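PDB 6J31: kcn28 from Kitasatospora, which has the two-domain GT-B fold of glycosyltransferase-like proteins, with a C-terminal region related to the erythromycin biosynthesis protein CIII family. Local coordinates for residues A329-V334 against A340-I345. Numbering follows the deposited sequence.
Sequences ANAESV and ARRIDI
Arg-342 and Glu-332 meet at the outer border of a beta-alpha-beta unit, a worked example of how the parallel sheet of a Rossmann-like GT-B domain holds the helix that leads to its edge strand. Strand 318-320 leads into helix 327-336, which returns to edge strand 340-342; the short helix and strand axes pass 7.9 Å apart. Deep in the interface, Val-334 sets CG2 against CB of Ala-340, 3.6 Å away. Its first torsion leaves CG2 between the backbone N and the carbonyl carbon, where that methyl can reach the strand. Val-320 of the neighbouring strand touches both Val-334 and Ala-331, continuing the apolar seam, and Ile-308 of helix 305-314 adds to the packing on Val-334. Further along, CB of Ala-331 approaches CD of Arg-342 at 4.0 Å and also lies over one face of its guanidinium. With CG anti to the backbone N (chi1 -178°), the arginine runs out extended from CG to NE and takes its guanidinium past Ala-331 to the exposed side of the contact. Glu-332 starts away from the strand, but a bend at chi2 swings its carboxylate back. OE2 reaches the guanidinium at its edge, near its plane, although the two planes are 43° apart. The NH1 of Arg-342 to OE2 of Glu-332 distance in this salt bridge, 2.5 Å, is so short that its exact value is doubtful. An N-H...O angle of 123° makes the hydrogen bond from NH1 to OE2 distinctly bent.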
ATOM      1  N   ALA A 329      -3.779   3.963 -11.713  1.00 40.70           N
ATOM      2  CA  ALA A 329      -2.438   3.773 -12.257  1.00 38.31           C
ATOM      3  C   ALA A 329      -1.963   2.337 -12.068  1.00 37.27           C
ATOM      4  O   ALA A 329      -1.341   1.765 -12.970  1.00 36.76           O
ATOM      5  CB  ALA A 329      -1.460   4.756 -11.612  1.00 36.86           C
ATOM      6  N   ASN A 330      -2.271   1.730 -10.916  1.00 37.84           N
ATOM      7  CA  ASN A 330      -1.882   0.341 -10.680  1.00 37.93           C
ATOM      8  C   ASN A 330      -2.538  -0.589 -11.693  1.00 36.15           C
ATOM      9  O   ASN A 330      -1.912  -1.546 -12.168  1.00 33.59           O
ATOM     10  CB  ASN A 330      -2.253  -0.083  -9.259  1.00 40.22           C
ATOM     11  CG  ASN A 330      -1.414   0.606  -8.197  1.00 42.66           C
ATOM     12  OD1 ASN A 330      -0.434   1.285  -8.500  1.00 45.02           O
ATOM     13  ND2 ASN A 330      -1.789   0.417  -6.937  1.00 43.12           N
ATOM     14  N   ALA A 331      -3.800  -0.319 -12.035  1.00 35.30           N
ATOM     15  CA  ALA A 331      -4.483  -1.097 -13.060  1.00 33.74           C
ATOM     16  C   ALA A 331      -3.793  -0.943 -14.406  1.00 35.51           C
ATOM     17  O   ALA A 331      -3.660  -1.913 -15.160  1.00 35.06           O
ATOM     18  CB  ALA A 331      -5.946  -0.666 -13.155  1.00 33.10           C
ATOM     19  N   GLU A 332      -3.360   0.278 -14.734  1.00 40.39           N
ATOM     20  CA  GLU A 332      -2.664   0.501 -15.995  1.00 46.32           C
ATOM     21  C   GLU A 332      -1.352  -0.270 -16.048  1.00 42.84           C
ATOM     22  O   GLU A 332      -1.021  -0.879 -17.072  1.00 41.29           O
ATOM     23  CB  GLU A 332      -2.405   1.996 -16.188  1.00 55.72           C
ATOM     24  CG  GLU A 332      -3.612   2.801 -16.628  1.00 64.24           C
ATOM     25  CD  GLU A 332      -4.393   2.112 -17.726  1.00 73.29           C
ATOM     26  OE1 GLU A 332      -3.771   1.722 -18.738  1.00 78.68           O
ATOM     27  OE2 GLU A 332      -5.626   1.965 -17.583  1.00 77.55           O
ATOM     28  N   SER A 333      -0.612  -0.287 -14.936  1.00 40.83           N
ATOM     29  CA  SER A 333       0.688  -0.951 -14.910  1.00 39.03           C
ATOM     30  C   SER A 333       0.562  -2.441 -15.196  1.00 37.52           C
ATOM     31  O   SER A 333       1.252  -2.970 -16.074  1.00 38.54           O
ATOM     32  CB  SER A 333       1.370  -0.712 -13.563  1.00 39.61           C
ATOM     33  OG  SER A 333       1.518   0.679 -13.325  1.00 40.96           O
ATOM     34  N   VAL A 334      -0.307  -3.141 -14.459  1.00 36.56           N
ATOM     35  CA  VAL A 334      -0.422  -4.585 -14.641  1.00 36.90           C
ATOM     36  C   VAL A 334      -1.007  -4.926 -16.007  1.00 38.06           C
ATOM     37  O   VAL A 334      -0.648  -5.949 -16.603  1.00 39.20           O
ATOM     38  CB  VAL A 334      -1.240  -5.216 -13.500  1.00 36.58           C
ATOM     39  CG1 VAL A 334      -0.433  -5.214 -12.217  1.00 35.56           C
ATOM     40  CG2 VAL A 334      -2.571  -4.483 -13.311  1.00 35.87           C
ATOM     41  N   ALA A 340      -2.939  -8.766 -16.987  1.00 43.85           N
ATOM     42  CA  ALA A 340      -4.148  -8.326 -16.308  1.00 45.08           C
ATOM     43  C   ALA A 340      -5.160  -7.794 -17.312  1.00 47.45           C
ATOM     44  O   ALA A 340      -4.826  -7.455 -18.448  1.00 47.02           O
ATOM     45  CB  ALA A 340      -3.834  -7.258 -15.255  1.00 44.13           C
ATOM     46  N   ARG A 341      -6.413  -7.722 -16.863  1.00 51.94           N
ATOM     47  CA  ARG A 341      -7.506  -7.124 -17.613  1.00 55.86           C
ATOM     48  C   ARG A 341      -8.198  -6.129 -16.692  1.00 55.80           C
ATOM     49  O   ARG A 341      -8.392  -6.411 -15.506  1.00 54.46           O
ATOM     50  CB  ARG A 341      -8.513  -8.190 -18.068  1.00 59.84           C
ATOM     51  CG  ARG A 341      -8.073  -9.078 -19.234  1.00 63.63           C
ATOM     52  CD  ARG A 341      -8.873  -8.864 -20.508  1.00 67.04           C
ATOM     53  NE  ARG A 341      -8.823 -10.045 -21.372  1.00 70.64           N
ATOM     54  CZ  ARG A 341      -7.727 -10.534 -21.947  1.00 73.39           C
ATOM     55  NH1 ARG A 341      -6.549  -9.951 -21.764  1.00 74.36           N
ATOM     56  NH2 ARG A 341      -7.814 -11.619 -22.706  1.00 74.37           N
ATOM     57  N   ARG A 342      -8.555  -4.964 -17.221  1.00 56.96           N
ATOM     58  CA  ARG A 342      -9.233  -3.942 -16.434  1.00 58.33           C
ATOM     59  C   ARG A 342     -10.733  -3.949 -16.719  1.00 61.08           C
ATOM     60  O   ARG A 342     -11.154  -4.066 -17.873  1.00 63.42           O
ATOM     61  CB  ARG A 342      -8.641  -2.560 -16.721  1.00 57.09           C
ATOM     62  CG  ARG A 342      -9.253  -1.423 -15.921  1.00 55.23           C
ATOM     63  CD  ARG A 342      -8.489  -0.130 -16.154  1.00 54.12           C
ATOM     64  NE  ARG A 342      -9.083   1.001 -15.447  1.00 53.57           N
ATOM     65  CZ  ARG A 342      -8.485   2.178 -15.279  1.00 52.59           C
ATOM     66  NH1 ARG A 342      -7.270   2.386 -15.770  1.00 52.11           N
ATOM     67  NH2 ARG A 342      -9.103   3.150 -14.619  1.00 51.51           N
ATOM     68  N   ILE A 343     -11.538  -3.839 -15.657  1.00 62.56           N
ATOM     69  CA  ILE A 343     -12.991  -3.777 -15.766  1.00 63.90           C
ATOM     70  C   ILE A 343     -13.521  -2.675 -14.856  1.00 69.44           C
ATOM     71  O   ILE A 343     -12.838  -2.209 -13.942  1.00 68.23           O
ATOM     72  CB  ILE A 343     -13.681  -5.113 -15.410  1.00 60.39           C
ATOM     73  CG1 ILE A 343     -13.536  -5.406 -13.916  1.00 58.50           C
ATOM     74  CG2 ILE A 343     -13.120  -6.252 -16.243  1.00 60.12           C
ATOM     75  CD1 ILE A 343     -14.298  -6.629 -13.467  1.00 57.43           C
ATOM     76  N   ASP A 344     -14.756  -2.255 -15.127  1.00 76.86           N
ATOM     77  CA  ASP A 344     -15.478  -1.304 -14.289  1.00 83.14           C
ATOM     78  C   ASP A 344     -16.630  -2.033 -13.609  1.00 88.15           C
ATOM     79  O   ASP A 344     -17.485  -2.613 -14.288  1.00 88.86           O
ATOM     80  CB  ASP A 344     -16.002  -0.121 -15.107  1.00 84.69           C
ATOM     81  CG  ASP A 344     -16.527   1.020 -14.234  1.00 85.57           C
ATOM     82  OD1 ASP A 344     -16.911   0.779 -13.069  1.00 85.53           O
ATOM     83  OD2 ASP A 344     -16.562   2.170 -14.721  1.00 86.12           O
ATOM     84  N   ILE A 345     -16.649  -1.999 -12.273  1.00 91.93           N
ATOM     85  CA  ILE A 345     -17.670  -2.710 -11.506  1.00 96.02           C
ATOM     86  C   ILE A 345     -19.066  -2.217 -11.864  1.00 97.04           C
ATOM     87  O   ILE A 345     -20.024  -3.001 -11.891  1.00 98.25           O
ATOM     88  CB  ILE A 345     -17.386  -2.572  -9.997  1.00 97.93           C
ATOM     89  CG1 ILE A 345     -16.574  -3.765  -9.499  1.00 99.03           C
ATOM     90  CG2 ILE A 345     -18.677  -2.421  -9.196  1.00 98.40           C
ATOM     91  CD1 ILE A 345     -16.347  -3.749  -8.017  1.00 99.24           C
TER